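Local structure of protein BZZ1 (1ZUU) at residues 16-21 and 49-54. The protein acts in endocytosis and trafficking to the vacuole and works with type I myosins to restore polarity of the actin cytoskeleton after salt stress, here as its first SH3 domain. Numbering follows the deposited sequence. Where two conformers were deposited one is given.
Sequences DEITIT and GLVPTT
Glu17 and Leu50 form a single beta bridge that ties the loop between strands 5-6 and 26-28 to strand 47-52, a mostly buried contact of the SH3 domain. Two backbone hydrogen bonds define it. Leu50 N donates to Asp16 O at 2.9 Å in a nearly straight bond (172° at the hydrogen), with the donor in the carbonyl plane. Ile18 N donates to Leu50 O at 3.1 Å, with the donor tilted 30° from the Leu50 carbonyl plane, and Glu17 CA adds a CA-H...O contact to the same oxygen at 3.2 Å. Gly49 fits this close approach because a CB there would collide with Asp16 O and Ile18 CG2, and its backbone angles would by themselves exclude one. Asp16 OD2 touches Leu50 CD1 at 3.3 Å, a polar-apolar meeting of two partly exposed residues.

On the Ile18 side the packing is apolar. Ile18 CG1 lies between its own backbone N and carbonyl carbon (chi1 61°), which turns it to Val51 CG1 at 3.7 Å, while its CG2 rests against Gly49 N at 3.6 Å. Two residues further along the extended backbone, Ile20 reaches the same valine, its CD1 lying 3.8 Å from Val51 CB. Val51 CG1 thus touches both isoleucines, and Ile56 packs on Ile20 and Val51. The carbonyl Ile18 O, 3.5 Å from Val51 CG1, is buried without a polar partner. An alanine at Ile18 would probably open a gap beside Val51 CG1 and Gly49.

The Glu17 chain leads away from Leu50, and its OE2 is hydrogen-bonded to both Tyr10 OH and Lys13 N. Joining the long loop after strand 5-6 to strand 47-52, an outer strand of the three-stranded sheet, is characteristic of the SH3 fold, whose RT loop packs against the barrel.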
ATOM      1  N   ASP A  16      -5.379 -10.515   1.535  0.50  5.95           N
ATOM      2  CA  ASP A  16      -4.124  -9.978   2.037  0.50  4.94           C
ATOM      3  C   ASP A  16      -3.816  -8.607   1.528  0.50  4.90           C
ATOM      4  O   ASP A  16      -2.838  -8.027   1.980  0.50  4.81           O
ATOM      5  CB  ASP A  16      -2.933 -10.913   1.721  0.50  6.52           C
ATOM      6  CG  ASP A  16      -2.759 -11.152   0.210  0.50  5.31           C
ATOM      7  OD1 ASP A  16      -3.774 -11.286  -0.512  0.50  6.33           O
ATOM      8  OD2 ASP A  16      -1.593 -11.273  -0.250  0.50  6.57           O
ATOM      9  N   GLU A  17      -4.601  -8.091   0.577  1.00  4.09           N
ATOM     10  CA  GLU A  17      -4.345  -6.794  -0.056  1.00  4.04           C
ATOM     11  C   GLU A  17      -5.177  -5.724   0.677  1.00  4.30           C
ATOM     12  O   GLU A  17      -6.170  -6.027   1.344  1.00  5.94           O
ATOM     13  CB  GLU A  17      -4.756  -6.823  -1.520  1.00  4.06           C
ATOM     14  CG  GLU A  17      -4.004  -7.888  -2.331  1.00  4.45           C
ATOM     15  CD  GLU A  17      -4.556  -8.104  -3.693  1.00  4.35           C
ATOM     16  OE1 GLU A  17      -4.184  -9.125  -4.310  1.00  6.29           O
ATOM     17  OE2 GLU A  17      -5.360  -7.271  -4.186  1.00  6.04           O
ATOM     18  N   ILE A  18      -4.810  -4.457   0.452  1.00  3.79           N
ATOM     19  CA  ILE A  18      -5.647  -3.343   0.913  1.00  3.74           C
ATOM     20  C   ILE A  18      -5.780  -2.318  -0.212  1.00  4.03           C
ATOM     21  O   ILE A  18      -5.022  -2.272  -1.181  1.00  4.57           O
ATOM     22  CB  ILE A  18      -5.112  -2.655   2.184  1.00  4.08           C
ATOM     23  CG1 ILE A  18      -3.749  -2.065   1.992  1.00  4.40           C
ATOM     24  CG2 ILE A  18      -5.139  -3.629   3.335  1.00  5.48           C
ATOM     25  CD1 ILE A  18      -3.341  -1.108   3.120  1.00  6.16           C
ATOM     26  N   THR A  19      -6.806  -1.462  -0.045  1.00  3.79           N
ATOM     27  CA  THR A  19      -7.044  -0.354  -0.913  1.00  3.06           C
ATOM     28  C   THR A  19      -6.178   0.848  -0.536  1.00  3.43           C
ATOM     29  O   THR A  19      -5.985   1.167   0.623  1.00  3.95           O
ATOM     30  CB  THR A  19      -8.546   0.010  -0.865  1.00  3.74           C
ATOM     31  OG1 THR A  19      -9.246  -1.082  -1.412  1.00  4.39           O
ATOM     32  CG2 THR A  19      -8.892   1.312  -1.572  1.00  4.21           C
ATOM     33  N   ILE A  20      -5.682   1.537  -1.582  1.00  3.52           N
ATOM     34  CA  ILE A  20      -4.974   2.781  -1.452  1.00  3.39           C
ATOM     35  C   ILE A  20      -5.498   3.771  -2.491  1.00  3.20           C
ATOM     36  O   ILE A  20      -5.776   3.404  -3.629  1.00  3.87           O
ATOM     37  CB  ILE A  20      -3.423   2.610  -1.593  1.00  3.73           C
ATOM     38  CG1 ILE A  20      -3.078   1.707  -2.796  1.00  4.16           C
ATOM     39  CG2 ILE A  20      -2.827   2.145  -0.309  1.00  4.53           C
ATOM     40  CD1 ILE A  20      -1.628   1.739  -3.220  1.00  4.93           C
ATOM     41  N   THR A  21      -5.536   5.048  -2.111  1.00  3.44           N
ATOM     42  CA  THR A  21      -5.878   6.105  -3.036  1.00  4.03           C
ATOM     43  C   THR A  21      -4.943   7.278  -2.826  1.00  4.14           C
ATOM     44  O   THR A  21      -4.469   7.527  -1.715  1.00  4.10           O
ATOM     45  CB  THR A  21      -7.353   6.552  -2.904  1.00  4.48           C
ATOM     46  OG1 THR A  21      -7.595   7.155  -1.628  1.00  5.26           O
ATOM     47  CG2 THR A  21      -8.308   5.444  -3.201  1.00  5.39           C
ATOM     48  N   GLY A  49      -1.952  -4.350   4.766  1.00  4.00           N
ATOM     49  CA  GLY A  49      -1.813  -5.425   3.845  1.00  4.20           C
ATOM     50  C   GLY A  49      -0.955  -5.004   2.636  1.00  4.02           C
ATOM     51  O   GLY A  49      -0.243  -3.992   2.673  1.00  4.03           O
ATOM     52  N   LEU A  50      -0.998  -5.833   1.606  1.00  3.70           N
ATOM     53  CA  LEU A  50      -0.153  -5.683   0.418  1.00  3.42           C
ATOM     54  C   LEU A  50      -0.812  -4.753  -0.621  1.00  3.78           C
ATOM     55  O   LEU A  50      -2.005  -4.775  -0.847  1.00  4.28           O
ATOM     56  CB  LEU A  50       0.072  -7.041  -0.255  1.00  3.82           C
ATOM     57  CG  LEU A  50       0.967  -8.020   0.500  1.00  4.59           C
ATOM     58  CD1 LEU A  50       1.044  -9.307  -0.306  1.00  6.72           C
ATOM     59  CD2 LEU A  50       2.346  -7.550   0.757  1.00  6.25           C
ATOM     60  N   VAL A  51       0.090  -3.972  -1.282  1.00  4.03           N
ATOM     61  CA  VAL A  51      -0.273  -3.145  -2.401  1.00  3.66           C
ATOM     62  C   VAL A  51       0.842  -3.271  -3.455  1.00  4.29           C
ATOM     63  O   VAL A  51       1.971  -3.624  -3.133  1.00  4.01           O
ATOM     64  CB  VAL A  51      -0.472  -1.664  -2.044  1.00  4.14           C
ATOM     65  CG1 VAL A  51      -1.564  -1.533  -0.961  1.00  4.36           C
ATOM     66  CG2 VAL A  51       0.823  -1.009  -1.583  1.00  4.91           C
ATOM     67  N   PRO A  52       0.566  -2.908  -4.716  1.00  4.27           N
ATOM     68  CA  PRO A  52       1.645  -2.986  -5.737  1.00  5.13           C
ATOM     69  C   PRO A  52       2.716  -1.968  -5.416  1.00  4.55           C
ATOM     70  O   PRO A  52       2.454  -0.757  -5.232  1.00  5.06           O
ATOM     71  CB  PRO A  52       0.924  -2.689  -7.040  1.00  5.73           C
ATOM     72  CG  PRO A  52      -0.528  -3.023  -6.780  1.00  5.99           C
ATOM     73  CD  PRO A  52      -0.748  -2.621  -5.325  1.00  5.23           C
ATOM     74  N   THR A  53       3.993  -2.400  -5.443  1.00  4.73           N
ATOM     75  CA  THR A  53       5.106  -1.549  -5.042  1.00  4.91           C
ATOM     76  C   THR A  53       5.206  -0.276  -5.895  1.00  4.52           C
ATOM     77  O   THR A  53       5.505   0.800  -5.344  1.00  5.27           O
ATOM     78  CB  THR A  53       6.417  -2.374  -5.176  1.00  5.16           C
ATOM     79  OG1 THR A  53       6.218  -3.484  -4.303  1.00  5.12           O
ATOM     80  CG2 THR A  53       7.649  -1.580  -4.826  1.00  6.68           C
ATOM     81  N   THR A  54       4.979  -0.373  -7.186  1.00  4.45           N
ATOM     82  CA  THR A  54       5.147   0.780  -8.075  1.00  5.38           C
ATOM     83  C   THR A  54       4.051   1.847  -7.837  1.00  5.52           C
ATOM     84  O   THR A  54       4.139   2.954  -8.415  1.00  6.74           O
ATOM     85  CB  THR A  54       5.231   0.415  -9.526  1.00  7.24           C
ATOM     86  OG1 THR A  54       4.013  -0.239  -9.856  1.00  9.19           O
ATOM     87  CG2 THR A  54       6.462  -0.464  -9.803  1.00  8.33           C
TER